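3-carboxy-cis,cis-muconate cycloisomerase (PDB 1RE5) is a cycloisomerase of the largely helical lyase superfamily, assembled from four copies of one chain. Local coordinates at residues 31-34 / 35-39; 51-54 / 55-59; 173-176 / 177-180; 434-437 / 438-442. All coordinates share one frame; numbering follows the deposited sequence.

Contact 1 (31-34 / 35-39)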
loop_
_atom_site.group_PDB
_atom_site.type_symbol
_atom_site.label_atom_id
_atom_site.label_comp_id
_atom_site.label_asym_id
_atom_site.label_seq_id
_atom_site.Cartn_x
_atom_site.Cartn_y
_atom_site.Cartn_z
ATOM N N PHE D 31 28.798 -14.337 10.556
ATOM C CA PHE D 31 28.052 -15.497 11.007
ATOM C C PHE D 31 28.908 -16.751 10.850
ATOM O O PHE D 31 29.039 -17.536 11.791
ATOM C CB PHE D 31 26.773 -15.658 10.191
ATOM C CG PHE D 31 26.069 -16.962 10.433
ATOM C CD1 PHE D 31 25.332 -17.167 11.603
ATOM C CD2 PHE D 31 26.176 -18.003 9.507
ATOM C CE1 PHE D 31 24.711 -18.381 11.850
ATOM C CE2 PHE D 31 25.557 -19.230 9.747
ATOM C CZ PHE D 31 24.821 -19.419 10.924
ATOM N N GLU D 32 29.486 -16.930 9.661
ATOM C CA GLU D 32 30.331 -18.095 9.369
ATOM C C GLU D 32 31.492 -18.251 10.353
ATOM O O GLU D 32 31.719 -19.339 10.901
ATOM C CB GLU D 32 30.866 -18.003 7.939
ATOM C CG GLU D 32 29.763 -18.086 6.883
ATOM C CD GLU D 32 28.929 -19.367 6.992
ATOM O OE1 GLU D 32 27.801 -19.398 6.462
ATOM O OE2 GLU D 32 29.398 -20.350 7.601
ATOM N N ALA D 33 32.227 -17.161 10.569
ATOM C CA ALA D 33 33.345 -17.178 11.497
ATOM C C ALA D 33 32.821 -17.569 12.870
ATOM O O ALA D 33 33.322 -18.503 13.490
ATOM C CB ALA D 33 33.999 -15.813 11.555
ATOM N N ALA D 34 31.801 -16.865 13.341
ATOM C CA ALA D 34 31.226 -17.169 14.644
ATOM C C ALA D 34 30.785 -18.641 14.751
ATOM O O ALA D 34 30.890 -19.248 15.821
ATOM C CB ALA D 34 30.046 -16.247 14.908
ATOM N N LEU D 35 30.294 -19.205 13.642
ATOM C CA LEU D 35 29.817 -20.598 13.598
ATOM C C LEU D 35 30.962 -21.557 13.909
ATOM O O LEU D 35 30.856 -22.402 14.800
ATOM C CB LEU D 35 29.261 -20.944 12.205
ATOM C CG LEU D 35 28.012 -21.840 12.075
ATOM C CD1 LEU D 35 28.134 -22.653 10.812
ATOM C CD2 LEU D 35 27.850 -22.777 13.249
ATOM N N ALA D 36 32.052 -21.427 13.155
ATOM C CA ALA D 36 33.232 -22.264 13.338
ATOM C C ALA D 36 33.707 -22.194 14.797
ATOM O O ALA D 36 33.953 -23.214 15.451
ATOM C CB ALA D 36 34.340 -21.800 12.395
ATOM N N ARG D 37 33.817 -20.969 15.296
ATOM C CA ARG D 37 34.248 -20.708 16.658
ATOM C C ARG D 37 33.363 -21.460 17.660
ATOM O O ARG D 37 33.859 -22.145 18.559
ATOM C CB ARG D 37 34.167 -19.205 16.913
ATOM C CG ARG D 37 35.218 -18.634 17.835
ATOM C CD ARG D 37 35.048 -17.122 17.902
ATOM N NE ARG D 37 35.121 -16.513 16.575
ATOM C CZ ARG D 37 34.410 -15.449 16.187
ATOM N NH1 ARG D 37 33.557 -14.865 17.025
ATOM N NH2 ARG D 37 34.555 -14.963 14.956
ATOM N N ALA D 38 32.051 -21.345 17.495
ATOM C CA ALA D 38 31.117 -21.980 18.418
ATOM C C ALA D 38 31.114 -23.491 18.331
ATOM O O ALA D 38 30.927 -24.174 19.334
ATOM C CB ALA D 38 29.698 -21.445 18.192
ATOM N N GLU D 39 31.311 -24.024 17.135
ATOM C CA GLU D 39 31.300 -25.469 16.978
ATOM C C GLU D 39 32.621 -26.079 17.443
ATOM O O GLU D 39 32.666 -27.237 17.878
ATOM C CB GLU D 39 31.002 -25.834 15.520
ATOM C CG GLU D 39 29.647 -25.318 15.061
ATOM C CD GLU D 39 29.284 -25.770 13.665
ATOM O OE1 GLU D 39 30.092 -25.547 12.732
ATOM O OE2 GLU D 39 28.184 -26.340 13.500
#

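Contact 2 (51-54 / 55-59)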
loop_
_atom_site.group_PDB
_atom_site.type_symbol
_atom_site.label_atom_id
_atom_site.label_comp_id
_atom_site.label_asym_id
_atom_site.label_seq_id
_atom_site.Cartn_x
_atom_site.Cartn_y
_atom_site.Cartn_z
ATOM N N ALA D 51 40.839 -20.721 12.851
ATOM C CA ALA D 51 41.733 -19.636 12.471
ATOM C C ALA D 51 41.734 -19.422 10.956
ATOM O O ALA D 51 41.755 -18.286 10.488
ATOM C CB ALA D 51 43.143 -19.937 12.961
ATOM N N ALA D 52 41.714 -20.515 10.195
ATOM C CA ALA D 52 41.714 -20.436 8.733
ATOM C C ALA D 52 40.467 -19.718 8.223
ATOM O O ALA D 52 40.547 -18.822 7.379
ATOM C CB ALA D 52 41.782 -21.835 8.134
ATOM N N ILE D 53 39.319 -20.130 8.749
ATOM C CA ILE D 53 38.035 -19.556 8.387
ATOM C C ILE D 53 37.963 -18.057 8.697
ATOM O O ILE D 53 37.666 -17.255 7.809
ATOM C CB ILE D 53 36.903 -20.304 9.117
ATOM C CG1 ILE D 53 36.813 -21.730 8.571
ATOM C CG2 ILE D 53 35.582 -19.564 8.951
ATOM C CD1 ILE D 53 35.867 -22.630 9.340
ATOM N N GLU D 54 38.241 -17.675 9.943
ATOM C CA GLU D 54 38.196 -16.264 10.329
ATOM C C GLU D 54 39.037 -15.381 9.416
ATOM O O GLU D 54 38.684 -14.232 9.151
ATOM C CB GLU D 54 38.674 -16.081 11.766
ATOM C CG GLU D 54 37.827 -16.795 12.786
ATOM C CD GLU D 54 38.272 -16.513 14.208
ATOM O OE1 GLU D 54 39.470 -16.719 14.511
ATOM O OE2 GLU D 54 37.422 -16.087 15.023
ATOM N N ALA D 55 40.151 -15.920 8.935
ATOM C CA ALA D 55 41.045 -15.180 8.051
ATOM C C ALA D 55 40.385 -14.881 6.715
ATOM O O ALA D 55 40.721 -13.902 6.052
ATOM C CB ALA D 55 42.321 -15.979 7.826
ATOM N N ALA D 56 39.447 -15.733 6.317
ATOM C CA ALA D 56 38.756 -15.560 5.046
ATOM C C ALA D 56 37.404 -14.849 5.181
ATOM O O ALA D 56 36.764 -14.530 4.181
ATOM C CB ALA D 56 38.574 -16.916 4.379
ATOM N N CYS D 57 36.969 -14.600 6.413
ATOM C CA CYS D 57 35.693 -13.928 6.644
ATOM C C CYS D 57 35.806 -12.399 6.631
ATOM O O CYS D 57 35.445 -11.721 7.596
ATOM C CB CYS D 57 35.076 -14.408 7.962
ATOM S SG CYS D 57 34.404 -16.097 7.876
ATOM N N GLN D 58 36.317 -11.873 5.523
ATOM C CA GLN D 58 36.470 -10.442 5.325
ATOM C C GLN D 58 35.853 -10.118 3.947
ATOM O O GLN D 58 36.285 -10.644 2.920
ATOM C CB GLN D 58 37.955 -10.061 5.376
ATOM N N ALA D 59 34.829 -9.266 3.939
ATOM C CA ALA D 59 34.126 -8.893 2.707
ATOM C C ALA D 59 35.031 -8.460 1.565
ATOM O O ALA D 59 34.782 -8.786 0.406
ATOM C CB ALA D 59 33.112 -7.785 2.997
#

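Contact 3 (173-176 / 177-180)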
loop_
_atom_site.group_PDB
_atom_site.type_symbol
_atom_site.label_atom_id
_atom_site.label_comp_id
_atom_site.label_asym_id
_atom_site.label_seq_id
_atom_site.Cartn_x
_atom_site.Cartn_y
_atom_site.Cartn_z
ATOM N N LEU D 173 8.469 11.684 19.159
ATOM C CA LEU D 173 9.818 11.113 19.112
ATOM C C LEU D 173 10.169 10.320 20.379
ATOM O O LEU D 173 10.823 9.269 20.307
ATOM C CB LEU D 173 10.862 12.210 18.878
ATOM C CG LEU D 173 10.880 12.831 17.477
ATOM C CD1 LEU D 173 12.043 13.784 17.350
ATOM C CD2 LEU D 173 11.007 11.746 16.438
ATOM N N THR D 174 9.738 10.823 21.533
ATOM C CA THR D 174 9.988 10.137 22.793
ATOM C C THR D 174 9.308 8.759 22.778
ATOM O O THR D 174 9.897 7.749 23.174
ATOM C CB THR D 174 9.439 10.955 23.987
ATOM O OG1 THR D 174 10.122 12.215 24.052
ATOM C CG2 THR D 174 9.635 10.192 25.309
ATOM N N ARG D 175 8.062 8.726 22.323
ATOM C CA ARG D 175 7.320 7.481 22.250
ATOM C C ARG D 175 7.991 6.489 21.298
ATOM O O ARG D 175 7.879 5.276 21.480
ATOM C CB ARG D 175 5.895 7.752 21.784
ATOM C CG ARG D 175 4.899 8.008 22.892
ATOM C CD ARG D 175 3.596 8.550 22.317
ATOM N NE ARG D 175 3.551 9.999 22.468
ATOM C CZ ARG D 175 3.146 10.839 21.532
ATOM N NH1 ARG D 175 2.744 10.388 20.359
ATOM N NH2 ARG D 175 3.155 12.135 21.778
ATOM N N HIS D 176 8.686 6.987 20.281
ATOM C CA HIS D 176 9.336 6.077 19.345
ATOM C C HIS D 176 10.596 5.512 19.945
ATOM O O HIS D 176 10.952 4.359 19.678
ATOM C CB HIS D 176 9.655 6.782 18.027
ATOM C CG HIS D 176 8.435 7.251 17.306
ATOM N ND1 HIS D 176 8.454 8.285 16.392
ATOM C CD2 HIS D 176 7.143 6.864 17.412
ATOM C CE1 HIS D 176 7.224 8.520 15.971
ATOM N NE2 HIS D 176 6.410 7.670 16.574
ATOM N N ARG D 177 11.275 6.323 20.751
ATOM C CA ARG D 177 12.507 5.881 21.390
ATOM C C ARG D 177 12.147 4.748 22.322
ATOM O O ARG D 177 12.857 3.746 22.421
ATOM C CB ARG D 177 13.127 7.031 22.165
ATOM C CG ARG D 177 13.462 8.199 21.269
ATOM C CD ARG D 177 14.095 9.307 22.048
ATOM N NE ARG D 177 15.426 8.955 22.522
ATOM C CZ ARG D 177 16.067 9.632 23.473
ATOM N NH1 ARG D 177 15.477 10.682 24.039
ATOM N NH2 ARG D 177 17.293 9.270 23.845
ATOM N N GLN D 178 11.006 4.930 22.972
ATOM C CA GLN D 178 10.427 3.985 23.914
ATOM C C GLN D 178 10.117 2.681 23.183
ATOM O O GLN D 178 10.468 1.608 23.651
ATOM C CB GLN D 178 9.147 4.610 24.455
ATOM C CG GLN D 178 8.498 3.995 25.654
ATOM C CD GLN D 178 7.198 4.742 25.999
ATOM O OE1 GLN D 178 7.178 5.990 26.103
ATOM N NE2 GLN D 178 6.104 3.984 26.174
ATOM N N ARG D 179 9.470 2.784 22.025
ATOM C CA ARG D 179 9.105 1.614 21.229
ATOM C C ARG D 179 10.339 0.854 20.751
ATOM O O ARG D 179 10.384 -0.383 20.803
ATOM C CB ARG D 179 8.251 2.043 20.029
ATOM C CG ARG D 179 6.842 2.522 20.404
ATOM C CD ARG D 179 6.145 3.231 19.236
ATOM N NE ARG D 179 4.781 3.619 19.579
ATOM C CZ ARG D 179 4.264 4.824 19.354
ATOM N NH1 ARG D 179 4.994 5.767 18.774
ATOM N NH2 ARG D 179 3.020 5.101 19.734
ATOM N N LEU D 180 11.340 1.600 20.284
ATOM C CA LEU D 180 12.597 1.019 19.807
ATOM C C LEU D 180 13.281 0.239 20.935
ATOM O O LEU D 180 13.912 -0.792 20.727
ATOM C CB LEU D 180 13.506 2.150 19.319
ATOM C CG LEU D 180 13.720 2.315 17.811
ATOM C CD1 LEU D 180 12.584 1.685 17.009
ATOM C CD2 LEU D 180 13.881 3.777 17.499
#

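Contact 4 (434-437 / 438-442)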
loop_
_atom_site.group_PDB
_atom_site.type_symbol
_atom_site.label_atom_id
_atom_site.label_comp_id
_atom_site.label_asym_id
_atom_site.label_seq_id
_atom_site.Cartn_x
_atom_site.Cartn_y
_atom_site.Cartn_z
ATOM N N ALA D 434 -0.478 26.160 26.672
ATOM C CA ALA D 434 0.689 26.142 25.801
ATOM C C ALA D 434 1.994 25.834 26.528
ATOM O O ALA D 434 2.674 24.864 26.197
ATOM C CB ALA D 434 0.809 27.472 25.080
ATOM N N ARG D 435 2.349 26.661 27.507
ATOM C CA ARG D 435 3.589 26.467 28.263
ATOM C C ARG D 435 3.615 25.172 29.086
ATOM O O ARG D 435 4.674 24.561 29.285
ATOM C CB ARG D 435 3.850 27.681 29.171
ATOM C CG ARG D 435 4.488 28.850 28.442
ATOM C CD ARG D 435 4.759 30.059 29.346
ATOM N NE ARG D 435 3.537 30.796 29.683
ATOM C CZ ARG D 435 2.645 31.228 28.789
ATOM N NH1 ARG D 435 2.829 30.998 27.491
ATOM N NH2 ARG D 435 1.560 31.882 29.192
ATOM N N VAL D 436 2.453 24.752 29.564
ATOM C CA VAL D 436 2.368 23.524 30.333
ATOM C C VAL D 436 2.718 22.331 29.432
ATOM O O VAL D 436 3.527 21.473 29.807
ATOM C CB VAL D 436 0.950 23.335 30.906
ATOM C CG1 VAL D 436 0.835 21.976 31.597
ATOM C CG2 VAL D 436 0.645 24.446 31.876
ATOM N N TRP D 437 2.112 22.283 28.245
ATOM C CA TRP D 437 2.366 21.196 27.307
ATOM C C TRP D 437 3.874 21.067 27.038
ATOM O O TRP D 437 4.444 19.964 27.097
ATOM C CB TRP D 437 1.632 21.442 25.984
ATOM C CG TRP D 437 0.120 21.516 26.065
ATOM C CD1 TRP D 437 -0.710 22.174 25.196
ATOM C CD2 TRP D 437 -0.734 20.888 27.035
ATOM N NE1 TRP D 437 -2.021 21.998 25.562
ATOM C CE2 TRP D 437 -2.070 21.216 26.685
ATOM C CE3 TRP D 437 -0.505 20.083 28.164
ATOM C CZ2 TRP D 437 -3.177 20.767 27.425
ATOM C CZ3 TRP D 437 -1.609 19.635 28.904
ATOM C CH2 TRP D 437 -2.928 19.983 28.528
ATOM N N VAL D 438 4.522 22.188 26.731
ATOM C CA VAL D 438 5.957 22.167 26.480
ATOM C C VAL D 438 6.704 21.629 27.701
ATOM O O VAL D 438 7.701 20.921 27.578
ATOM C CB VAL D 438 6.488 23.568 26.187
ATOM C CG1 VAL D 438 8.008 23.525 26.090
ATOM C CG2 VAL D 438 5.868 24.106 24.895
ATOM N N ALA D 439 6.205 21.974 28.884
ATOM C CA ALA D 439 6.809 21.546 30.140
ATOM C C ALA D 439 6.735 20.042 30.308
ATOM O O ALA D 439 7.743 19.385 30.564
ATOM C CB ALA D 439 6.109 22.215 31.274
ATOM N N ARG D 440 5.531 19.504 30.161
ATOM C CA ARG D 440 5.312 18.076 30.303
ATOM C C ARG D 440 6.109 17.270 29.287
ATOM O O ARG D 440 6.730 16.267 29.628
ATOM C CB ARG D 440 3.830 17.766 30.144
ATOM C CG ARG D 440 2.939 18.475 31.122
ATOM C CD ARG D 440 1.516 18.038 30.904
ATOM N NE ARG D 440 0.929 17.469 32.107
ATOM C CZ ARG D 440 0.198 16.358 32.128
ATOM N NH1 ARG D 440 -0.038 15.677 31.015
ATOM N NH2 ARG D 440 -0.322 15.934 33.270
ATOM N N ALA D 441 6.085 17.702 28.033
ATOM C CA ALA D 441 6.812 16.995 26.983
ATOM C C ALA D 441 8.317 16.967 27.245
ATOM O O ALA D 441 8.954 15.916 27.119
ATOM C CB ALA D 441 6.532 17.636 25.626
ATOM N N VAL D 442 8.884 18.122 27.593
ATOM C CA VAL D 442 10.320 18.219 27.860
ATOM C C VAL D 442 10.641 17.404 29.095
ATOM O O VAL D 442 11.656 16.717 29.158
ATOM C CB VAL D 442 10.747 19.677 28.077
ATOM C CG1 VAL D 442 12.196 19.741 28.546
ATOM C CG2 VAL D 442 10.573 20.444 26.776
#

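Contact 1 (31-34 / 35-39)
Phe31 lays the far end of its ring against Leu35, one helical turn further on, with CZ of Phe31 4.2 Å from CG of Leu35. The two side chains run alongside each other on helix 21-40; the phenyl ring reaches this place because its CG stands opposite the backbone nitrogen (chi1 170°). Leu35 also runs alongside Glu32, with CD1 of Leu35 4.1 Å from OE2 of Glu32. On another side of the helix, Arg37 bends back at chi3 and spreads its guanidinium over the preceding turn: one face covers CA of Ala34, 3.9 Å from the plane, while NH2 comes within 3.5 Å of CB of Ala33. The backbone beneath is regular alpha-helix, with Arg37 N bonding Ala33 O at 3.1 Å in an almost straight bond (174°) and Ala38 N bonding Ala34 O at 2.9 Å. Leu213 of helix 206-217 and Thr112 of helix 106-142 pack on Phe31. Arg37 NE forms a salt bridge with Glu54 of helix 47-56. Arg37 thus serves as a flat cover for Ala34, with NH2 reaching CB of Ala33, and the Glu54 carboxylate compensates the guanidinium charge where it folds back on the helix.

Contact 2 (51-54 / 55-59)
The C-terminal end of helix 47-56 closes in three-residue backbone bonds, and the chain leaves it through an inverse gamma turn centred on Cys57. Ala55 N still makes the alpha-type bond to Ala51 O, at 3.3 Å and 147°, but it already adds a weak second bond to Ala52 O. At Ala56 the three-residue bond becomes the shorter one: Ala56 N bonds Ile53 O at 2.8 Å and approaches from well above the carbonyl plane, some 53° out of it, while its bond to Ala52 O is weak. Cys57 N follows the same three-residue step with a weak bond to Glu54 O at 3.3 Å. The gamma turn itself is marked by a weak bond from Gln58 N to Ala56 O at 3.0 Å.

Ile53 directs CG2 opposite its backbone nitrogen, along the helix, where it meets SG of Cys57 at 3.8 Å. The Cys57 side chain also packs on Leu29 and Ala33 of helix 21-40, and Ile53 and Ala56 both rest on Ile89 of helix 78-92. At the helix end and just after it, Ala56 O pairs with the hydroxyl of Tyr62, and Cys57 O with NE2 of Gln26. The last carbonyls are therefore satisfied by side chains instead of by a further helical turn, while Ile53 and Cys57 form an apolar patch facing helix 21-40.

Contact 3 (173-176 / 177-180)
Segments 173-176 and 177-180 are successive turns of one regular alpha-helix, part of the long helix 162-187 in the helical body typical of this superfamily. Arg177 N bonds Leu173 O at 3.0 Å, and Leu180 N bonds His176 O at 2.9 Å with an angle of 163°. On the face turned to the second subunit, Arg179 stretches out to NE and lays one face of its guanidinium over CB of Arg175. The two cationic groups stay apart, NH1 of Arg175 lying 5.3 Å from NH2 of Arg179, and they share a counter-charge: each forms a salt bridge with Asp231 of the second subunit, through different carboxylate oxygens. Glu223 and Glu235 of that subunit add further salt bridges to Arg175 and Arg179, respectively, so two buried arginines are held by carboxylates of the second subunit across the interface. Leu173 and Leu180 instead pack against Leu129 of helix 106-142. Arg177 heads for helix 434-449, where it touches His445 and Phe448; its CG sits beside the backbone nitrogen (chi1 -60°), which takes the chain past the carbonyl of the previous turn, CG being nearer to O of Leu173 than CD of Arg177, which lies 3.7 Å from that oxygen.

Contact 4 (434-437 / 438-442)
Arg440 sets out alongside the preceding turn: CB lies 3.7 Å from the carbonyl oxygen of Val436 and at a similar distance from that of Trp437. CG of Arg440 comes next, 3.3 Å from O of Val436 and 4.1 Å from CG1 of Val436, the methyl branch that stands opposite its own backbone nitrogen (chi1 174°) and so runs forward along the helix beside the arginine. CD then reaches the indole of Trp437, 4.0 Å from CE3 and equally far from CZ3, and it meets the six-membered ring at its edge, close to the ring plane. Past CD the chain turns at chi3 (122°), and the guanidinium ends up steeply inclined to the indole, the two planes 72° apart, so the groups do not stack. At the tip, NH1 makes a weak hydrogen bond to the carbonyl oxygen of Glu223 of the second subunit. Trp437 reaches the same neighbour, for its NE1 bonds the carbonyl oxygen of Gly197 of that subunit, which would help to set the rotation of the buried indole. Underneath, Arg440 N bonds Val436 O at 2.8 Å and Ala441 N bonds Trp437 O at 2.9 Å, both nearly linear.

Val438, by contrast, packs on Ala167 of helix 162-187 and Ala140 of helix 106-142. Trp437 lies between its own subunit's Met164 and the second subunit. This is a helix packed between its own subunit's helical bundle and a neighbouring subunit, with i to i+3 and i to i+4 side-chain contacts along it.

How the contacts relate
The four contacts come one after another along the chain, each on one helix, contact 2 running off the end of its helix, and they fall into two groups. Contacts 1 and 2, on the consecutive helices 21-40 and 47-56, have centres about 10 Å apart and touch directly, through a salt bridge and apolar packing. Contacts 3 and 4, on helices 162-187 and 434-449, have centres about 18 Å apart and do not touch. Contacts 1 and 4 lie about 51 Å apart between centres, on opposite sides of the chain's centre. The first group therefore ties neighbouring helices within one subunit, whereas the second also reaches the second subunit, where both contacts meet Glu223.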